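Local coordinates for uncharacterized protein (Ruminococcus gnavus, PDB 4HYZ) that is of unknown function but belongs to the DUF3887 family of the NTF2 clan and is probably exported as a lipoprotein, at residues 13-18 with 105-110; 22-27 with 90-95; 85-90 with 96-101. One frame throughout, in Å; residues are numbered along the deposited sequence.

Contact 1 of 3, residues 13-18 with 105-110. With SO4 (sulfate ion), chain D; SO4 (sulfate ion), chain K; SO4 (sulfate ion), chain M.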
loop_
_atom_site.group_PDB
_atom_site.type_symbol
_atom_site.label_atom_id
_atom_site.label_comp_id
_atom_site.label_asym_id
_atom_site.label_seq_id
_atom_site.Cartn_x
_atom_site.Cartn_y
_atom_site.Cartn_z
ATOM N N LYS A 13 -12.548 -7.972 -3.424
ATOM C CA LYS A 13 -11.443 -8.647 -4.119
ATOM C C LYS A 13 -11.885 -9.812 -5.007
ATOM O O LYS A 13 -11.502 -9.855 -6.166
ATOM C CB LYS A 13 -10.384 -9.134 -3.128
ATOM C CG LYS A 13 -9.600 -8.008 -2.469
ATOM C CD LYS A 13 -8.577 -8.600 -1.526
ATOM C CE LYS A 13 -8.117 -7.638 -0.452
ATOM N NZ LYS A 13 -7.227 -8.308 0.559
ATOM N N GLU A 14 -12.668 -10.732 -4.463
ATOM C CA GLU A 14 -13.165 -11.922 -5.143
ATOM C C GLU A 14 -13.966 -11.539 -6.407
ATOM O O GLU A 14 -13.707 -12.106 -7.454
ATOM C CB GLU A 14 -14.023 -12.734 -4.140
ATOM C CG GLU A 14 -14.346 -14.165 -4.532
ATOM C CD GLU A 14 -15.388 -14.874 -3.669
ATOM O OE1 GLU A 14 -16.060 -14.208 -2.845
ATOM O OE2 GLU A 14 -15.569 -16.097 -3.867
ATOM N N THR A 15 -14.880 -10.551 -6.327
ATOM C CA THR A 15 -15.680 -10.083 -7.466
ATOM C C THR A 15 -14.759 -9.490 -8.531
ATOM O O THR A 15 -14.942 -9.756 -9.715
ATOM C CB THR A 15 -16.707 -9.045 -6.992
ATOM O OG1 THR A 15 -17.504 -9.677 -6.024
ATOM C CG2 THR A 15 -17.629 -8.539 -8.112
ATOM N N VAL A 16 -13.787 -8.675 -8.101
ATOM C CA VAL A 16 -12.873 -8.011 -9.019
ATOM C C VAL A 16 -11.984 -9.041 -9.709
ATOM O O VAL A 16 -11.870 -8.966 -10.928
ATOM C CB VAL A 16 -12.053 -6.904 -8.328
ATOM C CG1 VAL A 16 -10.919 -6.378 -9.243
ATOM C CG2 VAL A 16 -12.988 -5.769 -7.907
ATOM N N ARG A 17 -11.393 -9.995 -8.955
ATOM C CA ARG A 17 -10.536 -11.034 -9.529
ATOM C C ARG A 17 -11.329 -11.861 -10.548
ATOM O O ARG A 17 -10.846 -12.089 -11.638
ATOM C CB ARG A 17 -9.933 -11.940 -8.431
ATOM C CG ARG A 17 -9.052 -13.092 -8.969
ATOM C CD ARG A 17 -8.512 -13.998 -7.872
ATOM N NE ARG A 17 -8.084 -15.310 -8.385
ATOM C CZ ARG A 17 -8.804 -16.427 -8.296
ATOM N NH1 ARG A 17 -10.006 -16.405 -7.739
ATOM N NH2 ARG A 17 -8.339 -17.567 -8.795
ATOM N N LYS A 18 -12.558 -12.279 -10.197
ATOM C CA LYS A 18 -13.405 -13.092 -11.042
ATOM C C LYS A 18 -13.736 -12.350 -12.354
ATOM O O LYS A 18 -13.597 -12.958 -13.433
ATOM C CB LYS A 18 -14.664 -13.564 -10.295
ATOM C CG LYS A 18 -15.546 -14.502 -11.115
ATOM C CD LYS A 18 -16.859 -14.820 -10.406
ATOM C CE LYS A 18 -17.668 -15.903 -11.107
ATOM N NZ LYS A 18 -18.562 -15.347 -12.167
ATOM N N GLU A 105 -18.090 1.182 -10.292
ATOM C CA GLU A 105 -18.824 0.422 -9.273
ATOM C C GLU A 105 -19.806 -0.593 -9.890
ATOM O O GLU A 105 -20.125 -1.584 -9.223
ATOM C CB GLU A 105 -19.564 1.363 -8.301
ATOM C CG GLU A 105 -18.629 2.089 -7.338
ATOM C CD GLU A 105 -18.229 1.367 -6.063
ATOM O OE1 GLU A 105 -18.584 0.177 -5.912
ATOM O OE2 GLU A 105 -17.509 1.978 -5.235
ATOM N N ASP A 106 -20.267 -0.358 -11.150
ATOM C CA ASP A 106 -21.153 -1.303 -11.861
ATOM C C ASP A 106 -20.370 -2.477 -12.439
ATOM O O ASP A 106 -20.949 -3.322 -13.113
ATOM C CB ASP A 106 -21.965 -0.604 -12.961
ATOM C CG ASP A 106 -23.042 0.316 -12.417
ATOM O OD1 ASP A 106 -23.320 0.254 -11.200
ATOM O OD2 ASP A 106 -23.613 1.091 -13.208
HETATM N N MSE A 107 -19.043 -2.520 -12.200
HETATM C CA MSE A 107 -18.144 -3.619 -12.610
HETATM C C MSE A 107 -17.986 -3.720 -14.129
HETATM O O MSE A 107 -17.765 -4.818 -14.697
HETATM C CB MSE A 107 -18.565 -4.966 -11.971
HETATM C CG MSE A 107 -18.234 -5.010 -10.452
HETATM SE SE MSE A 107 -16.345 -4.680 -10.056
HETATM C CE MSE A 107 -15.480 -6.072 -11.107
ATOM N N ASN A 108 -17.988 -2.542 -14.770
ATOM C CA ASN A 108 -17.695 -2.448 -16.209
ATOM C C ASN A 108 -16.323 -1.795 -16.345
ATOM O O ASN A 108 -15.960 -1.004 -15.502
ATOM C CB ASN A 108 -18.779 -1.692 -16.927
ATOM C CG ASN A 108 -20.094 -2.418 -16.830
ATOM O OD1 ASN A 108 -20.188 -3.621 -17.054
ATOM N ND2 ASN A 108 -21.147 -1.703 -16.526
ATOM N N LEU A 109 -15.551 -2.147 -17.359
ATOM C CA LEU A 109 -14.195 -1.608 -17.514
ATOM C C LEU A 109 -14.139 -0.107 -17.803
ATOM O O LEU A 109 -14.934 0.424 -18.576
ATOM C CB LEU A 109 -13.449 -2.336 -18.644
ATOM C CG LEU A 109 -13.137 -3.820 -18.431
ATOM C CD1 LEU A 109 -12.791 -4.486 -19.788
ATOM C CD2 LEU A 109 -11.996 -4.007 -17.418
ATOM N N VAL A 110 -13.139 0.561 -17.207
ATOM C CA VAL A 110 -12.854 1.963 -17.523
ATOM C C VAL A 110 -11.449 2.008 -18.128
ATOM O O VAL A 110 -11.051 3.012 -18.711
ATOM C CB VAL A 110 -13.011 2.956 -16.334
ATOM C CG1 VAL A 110 -14.469 3.059 -15.889
ATOM C CG2 VAL A 110 -12.105 2.584 -15.164
HETATM S S SO4 D . -22.037 1.648 -16.580
HETATM O O1 SO4 D . -21.991 3.067 -16.255
HETATM O O2 SO4 D . -23.209 1.067 -15.916
HETATM O O3 SO4 D . -22.102 1.469 -18.092
HETATM O O4 SO4 D . -20.877 0.985 -16.050
HETATM S S SO4 K . -3.831 -6.803 -1.189
HETATM O O1 SO4 K . -4.602 -8.024 -0.952
HETATM O O2 SO4 K . -2.725 -6.760 -0.221
HETATM O O3 SO4 K . -3.283 -6.781 -2.569
HETATM O O4 SO4 K . -4.674 -5.576 -1.032
HETATM S S SO4 M . -8.633 -11.484 2.584
HETATM O O1 SO4 M . -7.949 -11.432 1.275
HETATM O O2 SO4 M . -9.868 -12.254 2.475
HETATM O O3 SO4 M . -7.740 -12.147 3.531
HETATM O O4 SO4 M . -8.990 -10.129 3.056
#
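The first turn of helix 13-28 meets the loop that leads from strand 95-103 into strand 109-113, and the join is made by Met107 lying against Thr15 and Val16. Met107, deposited as selenomethionine, points its side chain at the helix and supplies the whole loop side of the contact. Its chain is folded back rather than extended, with chi2 at -56° and chi3 at -57°, and this bend lays the terminal methyl on the helix backbone: CE is 3.9 Å from Val16 CA and 4.0 Å from Thr15 O. The selenium also takes part, with Met107 SE 4.1 Å from Val16 CG2, and the two side chains cross at about a right angle. Thr15 adds a looser apolar touch, its CG2 lying 4.3 Å from Met107 CG, while its hydroxyl OG1 is hydrogen-bonded to Asp12 just before the helix.

Arg38 bonds to Met107 O and Asn108 OD1 and so also holds the loop. The amide nitrogen Asn108 ND2 points straight at a sulfate, 2.7 Å from its O4 with an angle of 179° at the hydrogen. At the helix end, the extended Lys13 puts NZ 3.0 Å from O1 of one sulfate and 3.3 Å from O1 of another; groups of the second subunit, Tyr73 OH among them, bind sulfate here too. These ions probably come from the crystallisation liquor. No hydrogen bond passes between 13-18 and 105-110: this is a largely apolar contact between the start of the helix and the loop linking two strands of the sheet, consistent with the NTF2-like fold.

Contact 2 of 3, residues 22-27 with 90-95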
loop_
_atom_site.group_PDB
_atom_site.type_symbol
_atom_site.label_atom_id
_atom_site.label_comp_id
_atom_site.label_asym_id
_atom_site.label_seq_id
_atom_site.Cartn_x
_atom_site.Cartn_y
_atom_site.Cartn_z
ATOM N N GLU A 22 -12.422 -13.148 -16.333
ATOM C CA GLU A 22 -13.415 -13.255 -17.428
ATOM C C GLU A 22 -13.131 -12.247 -18.523
ATOM O O GLU A 22 -13.165 -12.590 -19.683
ATOM C CB GLU A 22 -14.824 -13.029 -16.890
ATOM C CG GLU A 22 -15.355 -14.254 -16.194
ATOM C CD GLU A 22 -16.511 -14.028 -15.255
ATOM O OE1 GLU A 22 -16.840 -12.857 -14.959
ATOM O OE2 GLU A 22 -17.035 -15.039 -14.743
ATOM N N ASP A 23 -12.817 -11.002 -18.147
ATOM C CA ASP A 23 -12.545 -9.935 -19.104
ATOM C C ASP A 23 -11.245 -10.181 -19.885
ATOM O O ASP A 23 -11.171 -9.813 -21.055
ATOM C CB ASP A 23 -12.542 -8.573 -18.394
ATOM C CG ASP A 23 -13.938 -8.164 -17.936
ATOM O OD1 ASP A 23 -14.925 -8.868 -18.296
ATOM O OD2 ASP A 23 -14.050 -7.169 -17.198
ATOM N N ILE A 24 -10.234 -10.816 -19.265
ATOM C CA ILE A 24 -8.991 -11.130 -19.988
ATOM C C ILE A 24 -9.280 -12.283 -20.967
ATOM O O ILE A 24 -8.770 -12.260 -22.082
ATOM C CB ILE A 24 -7.795 -11.409 -19.047
ATOM C CG1 ILE A 24 -7.350 -10.093 -18.384
ATOM C CG2 ILE A 24 -6.618 -12.101 -19.785
ATOM C CD1 ILE A 24 -6.574 -10.301 -17.085
ATOM N N GLU A 25 -10.138 -13.244 -20.579
ATOM C CA GLU A 25 -10.544 -14.333 -21.477
ATOM C C GLU A 25 -11.314 -13.778 -22.669
ATOM O O GLU A 25 -11.118 -14.241 -23.773
ATOM C CB GLU A 25 -11.399 -15.372 -20.755
ATOM C CG GLU A 25 -10.625 -16.230 -19.768
ATOM C CD GLU A 25 -11.488 -16.913 -18.718
ATOM O OE1 GLU A 25 -12.707 -16.626 -18.625
ATOM O OE2 GLU A 25 -10.909 -17.674 -17.917
ATOM N N ILE A 26 -12.163 -12.771 -22.466
ATOM C CA ILE A 26 -12.920 -12.132 -23.561
ATOM C C ILE A 26 -11.918 -11.396 -24.473
ATOM O O ILE A 26 -12.065 -11.457 -25.683
ATOM C CB ILE A 26 -14.069 -11.218 -23.033
ATOM C CG1 ILE A 26 -15.219 -12.056 -22.364
ATOM C CG2 ILE A 26 -14.643 -10.349 -24.156
ATOM C CD1 ILE A 26 -15.973 -11.220 -21.061
ATOM N N ALA A 27 -10.890 -10.724 -23.904
ATOM C CA ALA A 27 -9.846 -10.060 -24.704
ATOM C C ALA A 27 -9.061 -11.085 -25.542
ATOM O O ALA A 27 -8.830 -10.847 -26.724
ATOM C CB ALA A 27 -8.889 -9.289 -23.803
ATOM N N VAL A 90 -0.782 -12.916 -15.685
ATOM C CA VAL A 90 -1.272 -13.899 -16.651
ATOM C C VAL A 90 -0.024 -14.636 -17.155
ATOM O O VAL A 90 0.916 -14.014 -17.664
ATOM C CB VAL A 90 -2.164 -13.328 -17.770
ATOM C CG1 VAL A 90 -2.695 -14.450 -18.638
ATOM C CG2 VAL A 90 -3.328 -12.527 -17.183
ATOM N N LYS A 91 0.021 -15.939 -16.907
ATOM C CA LYS A 91 1.180 -16.764 -17.289
ATOM C C LYS A 91 0.944 -17.382 -18.669
ATOM O O LYS A 91 -0.022 -18.118 -18.852
ATOM C CB LYS A 91 1.476 -17.860 -16.233
ATOM C CG LYS A 91 1.378 -17.371 -14.784
ATOM C CD LYS A 91 1.767 -18.444 -13.780
ATOM C CE LYS A 91 1.891 -17.894 -12.383
ATOM N NZ LYS A 91 2.061 -18.977 -11.384
ATOM N N TYR A 92 1.762 -16.979 -19.654
ATOM C CA TYR A 92 1.731 -17.514 -21.024
ATOM C C TYR A 92 2.950 -18.395 -21.207
ATOM O O TYR A 92 3.865 -18.355 -20.373
ATOM C CB TYR A 92 1.707 -16.398 -22.086
ATOM C CG TYR A 92 0.469 -15.529 -22.058
ATOM C CD1 TYR A 92 -0.713 -15.941 -22.665
ATOM C CD2 TYR A 92 0.486 -14.278 -21.444
ATOM C CE1 TYR A 92 -1.867 -15.157 -22.611
ATOM C CE2 TYR A 92 -0.647 -13.472 -21.415
ATOM C CZ TYR A 92 -1.824 -13.911 -22.003
ATOM O OH TYR A 92 -2.949 -13.112 -21.959
ATOM N N GLU A 93 2.990 -19.169 -22.301
ATOM C CA GLU A 93 4.105 -20.054 -22.627
ATOM C C GLU A 93 5.421 -19.275 -22.725
ATOM O O GLU A 93 6.451 -19.766 -22.250
ATOM C CB GLU A 93 3.821 -20.807 -23.932
ATOM C CG GLU A 93 3.906 -22.320 -23.800
ATOM N N GLU A 94 5.389 -18.042 -23.265
ATOM C CA GLU A 94 6.619 -17.253 -23.396
ATOM C C GLU A 94 6.971 -16.455 -22.118
ATOM O O GLU A 94 8.021 -15.818 -22.073
ATOM C CB GLU A 94 6.556 -16.310 -24.613
ATOM C CG GLU A 94 6.542 -17.015 -25.959
ATOM C CD GLU A 94 7.606 -18.072 -26.193
ATOM O OE1 GLU A 94 8.789 -17.831 -25.852
ATOM O OE2 GLU A 94 7.246 -19.151 -26.718
ATOM N N GLY A 95 6.119 -16.521 -21.099
ATOM C CA GLY A 95 6.347 -15.827 -19.834
ATOM C C GLY A 95 5.132 -15.153 -19.233
ATOM O O GLY A 95 4.049 -15.152 -19.812
#
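Ile24, Val90 and Tyr92 make this contact, in which the C-terminal half of helix 13-28 comes down on the end of strand 81-92. Ile24 and Val90 reach for one another tip to tip, and their methyls Ile24 CD1 and Val90 CG2 close to 3.9 Å. The backbones stand well apart, with Ile24 CA 8.9 Å from Val90 CA, so the interval between helix and strand is bridged by side chain alone. In Ile24, CG1 lies anti to the carbonyl carbon (chi1 -71°), and the chain continues nearly extended at chi2 (158°), which carries CD1 out toward the sheet. The other branch of the same residue, Ile24 CG2, comes within 4.4 Å of Tyr92 OH. That is a marginal touch: the CB of Tyr92 does not aim at the helix, and only its hydroxyl end approaches.

Beyond Tyr92 the strand ends in a type I turn closed by two backbone bonds, from Tyr92 N to Gly95 O (2.9 Å) and from Gly95 N to Tyr92 O (3.0 Å). The backbone angles of Gly95 would jam a side chain against the preceding carbonyl oxygen.

Aromatic residues close in around the methyls, with Phe68 touching both Ile24 and Val90, Phe65 lying on Val90 and Phe112 on Ile24. The chemistry is therefore mostly nonpolar: dispersion and exclusion of water hold helix to strand, and the buried Tyr92 hydroxyl, the polar atom nearest the apolar touch, is bonded to Tyr99 OH and to Gln28 NE2, one helix turn beyond Ile24.

Contact 3 of 3, residues 85-90 with 96-101. With SO4 (sulfate ion), chain C.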
loop_
_atom_site.group_PDB
_atom_site.type_symbol
_atom_site.label_atom_id
_atom_site.label_comp_id
_atom_site.label_asym_id
_atom_site.label_seq_id
_atom_site.Cartn_x
_atom_site.Cartn_y
_atom_site.Cartn_z
ATOM N N GLY A 85 -9.186 -1.096 -9.097
ATOM C CA GLY A 85 -8.192 -1.619 -10.016
ATOM C C GLY A 85 -7.532 -2.903 -9.562
ATOM O O GLY A 85 -7.468 -3.207 -8.364
ATOM N N VAL A 86 -7.022 -3.657 -10.539
ATOM C CA VAL A 86 -6.325 -4.891 -10.263
ATOM C C VAL A 86 -5.191 -5.062 -11.267
ATOM O O VAL A 86 -5.347 -4.795 -12.454
ATOM C CB VAL A 86 -7.267 -6.129 -10.190
ATOM C CG1 VAL A 86 -7.876 -6.482 -11.551
ATOM C CG2 VAL A 86 -6.562 -7.338 -9.584
ATOM N N ILE A 87 -4.031 -5.453 -10.754
ATOM C CA ILE A 87 -2.872 -5.858 -11.529
ATOM C C ILE A 87 -2.836 -7.372 -11.356
ATOM O O ILE A 87 -2.699 -7.859 -10.234
ATOM C CB ILE A 87 -1.562 -5.147 -11.164
ATOM C CG1 ILE A 87 -1.773 -3.590 -11.194
ATOM C CG2 ILE A 87 -0.474 -5.627 -12.134
ATOM C CD1 ILE A 87 -0.607 -2.780 -10.684
ATOM N N ILE A 88 -3.122 -8.103 -12.422
ATOM C CA ILE A 88 -3.210 -9.566 -12.349
ATOM C C ILE A 88 -2.168 -10.180 -13.276
ATOM O O ILE A 88 -1.958 -9.714 -14.395
ATOM C CB ILE A 88 -4.661 -10.083 -12.625
ATOM C CG1 ILE A 88 -4.779 -11.641 -12.537
ATOM C CG2 ILE A 88 -5.242 -9.519 -13.925
ATOM C CD1 ILE A 88 -6.252 -12.170 -12.493
ATOM N N VAL A 89 -1.476 -11.185 -12.759
ATOM C CA VAL A 89 -0.459 -11.920 -13.495
ATOM C C VAL A 89 -1.152 -12.917 -14.409
ATOM O O VAL A 89 -2.021 -13.663 -13.959
ATOM C CB VAL A 89 0.550 -12.634 -12.552
ATOM C CG1 VAL A 89 1.512 -13.521 -13.336
ATOM C CG2 VAL A 89 1.314 -11.627 -11.714
ATOM N N VAL A 90 -0.782 -12.916 -15.685
ATOM C CA VAL A 90 -1.272 -13.899 -16.651
ATOM C C VAL A 90 -0.024 -14.636 -17.155
ATOM O O VAL A 90 0.916 -14.014 -17.664
ATOM C CB VAL A 90 -2.164 -13.328 -17.770
ATOM C CG1 VAL A 90 -2.695 -14.450 -18.638
ATOM C CG2 VAL A 90 -3.328 -12.527 -17.183
ATOM N N ASN A 96 5.333 -14.580 -18.053
ATOM C CA ASN A 96 4.356 -13.849 -17.250
ATOM C C ASN A 96 4.099 -12.452 -17.811
ATOM O O ASN A 96 5.025 -11.761 -18.217
ATOM C CB ASN A 96 4.885 -13.728 -15.816
ATOM C CG ASN A 96 5.005 -15.038 -15.090
ATOM O OD1 ASN A 96 4.205 -15.962 -15.274
ATOM N ND2 ASN A 96 5.996 -15.124 -14.211
ATOM N N VAL A 97 2.831 -12.031 -17.801
ATOM C CA VAL A 97 2.389 -10.723 -18.293
ATOM C C VAL A 97 1.504 -10.108 -17.222
ATOM O O VAL A 97 0.613 -10.792 -16.717
ATOM C CB VAL A 97 1.659 -10.860 -19.667
ATOM C CG1 VAL A 97 0.983 -9.557 -20.078
ATOM C CG2 VAL A 97 2.627 -11.324 -20.761
ATOM N N ASN A 98 1.749 -8.845 -16.863
ATOM C CA ASN A 98 0.947 -8.147 -15.857
ATOM C C ASN A 98 -0.136 -7.285 -16.519
ATOM O O ASN A 98 0.170 -6.250 -17.117
ATOM C CB ASN A 98 1.816 -7.269 -14.940
ATOM C CG ASN A 98 2.799 -8.018 -14.083
ATOM O OD1 ASN A 98 2.452 -8.770 -13.175
ATOM N ND2 ASN A 98 4.053 -7.770 -14.311
ATOM N N TYR A 99 -1.396 -7.689 -16.388
ATOM C CA TYR A 99 -2.496 -6.885 -16.918
ATOM C C TYR A 99 -2.997 -5.898 -15.871
ATOM O O TYR A 99 -3.101 -6.273 -14.707
ATOM C CB TYR A 99 -3.660 -7.784 -17.344
ATOM C CG TYR A 99 -3.532 -8.436 -18.700
ATOM C CD1 TYR A 99 -2.730 -9.564 -18.880
ATOM C CD2 TYR A 99 -4.349 -8.048 -19.754
ATOM C CE1 TYR A 99 -2.711 -10.256 -20.092
ATOM C CE2 TYR A 99 -4.326 -8.720 -20.974
ATOM C CZ TYR A 99 -3.509 -9.826 -21.137
ATOM O OH TYR A 99 -3.495 -10.500 -22.328
ATOM N N SER A 100 -3.357 -4.671 -16.282
ATOM C CA SER A 100 -3.947 -3.650 -15.394
ATOM C C SER A 100 -5.344 -3.344 -15.881
ATOM O O SER A 100 -5.503 -2.853 -16.996
ATOM C CB SER A 100 -3.115 -2.372 -15.364
ATOM O OG SER A 100 -1.809 -2.678 -14.933
ATOM N N LEU A 101 -6.336 -3.650 -15.057
ATOM C CA LEU A 101 -7.746 -3.429 -15.343
ATOM C C LEU A 101 -8.340 -2.566 -14.276
ATOM O O LEU A 101 -7.998 -2.719 -13.105
ATOM C CB LEU A 101 -8.514 -4.780 -15.409
ATOM C CG LEU A 101 -8.474 -5.557 -16.727
ATOM C CD1 LEU A 101 -7.072 -6.063 -17.050
ATOM C CD2 LEU A 101 -9.388 -6.757 -16.668
HETATM S S SO4 C . 9.099 -12.379 -13.956
HETATM O O1 SO4 C . 8.957 -12.457 -15.388
HETATM O O2 SO4 C . 9.208 -10.968 -13.623
HETATM O O3 SO4 C . 7.908 -12.939 -13.305
HETATM O O4 SO4 C . 10.277 -13.080 -13.455
#
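Tyr99 stands opposite Ile88 in the antiparallel hairpin of strands 81-92 and 95-103, a hydrogen-bonded pair whose two backbone bonds, Ile88 N to Tyr99 O and Tyr99 N to Ile88 O, are each 2.9 Å long. Val86 with Leu101 and Val90 with Val97 are joined in the same way.

From the backbone, Tyr99 CB first passes Ile88, with Ile88 O at 3.9 Å and Ile88 CG2 at 4.1 Å. CG lies anti to the carbonyl carbon (chi1 -81°), which turns the ring alongside Val90: Tyr99 CD1 lies 3.5 Å from Val90 CG2, and Tyr99 CE1 is 3.7 Å from that same methyl, which approaches the ring obliquely. At the tip, Tyr99 OH bonds to the hydroxyls of Tyr92 and Tyr55. A phenylalanine here would probably keep the apolar packing but leave those two hydroxyls without their shared partner.

On the reverse face, Val89 CG2 meets Asn98 OD1 at 3.4 Å, the two side chains lying alongside each other, and Ile87 packs on Ile3 of the third subunit. At the turn end of the strand Asn96 ND2 donates to a sulfate, probably from the crystallisation liquor. The hairpin thus has two chemistries: an oily face toward the helices, relieved by a tyrosine hydroxyl cluster, and a mixed face that meets another subunit.

All three contacts reach the same antiparallel sheet, and contacts 1 and 2 approach it from helix 13-28, about 17 Å apart between centres. Contact 3 lies about 9 Å from contact 2, with which it shares Val90, and about 13 Å from contact 1. The helix segments come first along the chain, followed by the hairpin and finally the loop 105-110, so contact 1 spans the other two, while the segments of contacts 2 and 3 alternate. Ile24 CD1 packs on Ile88 CG2 at 3.5 Å, and Val16 CG1 on Val86 CB at 3.8 Å. The hairpin supplies one of the sheet's ladders, two strands of the surface on which helix 13-28 packs.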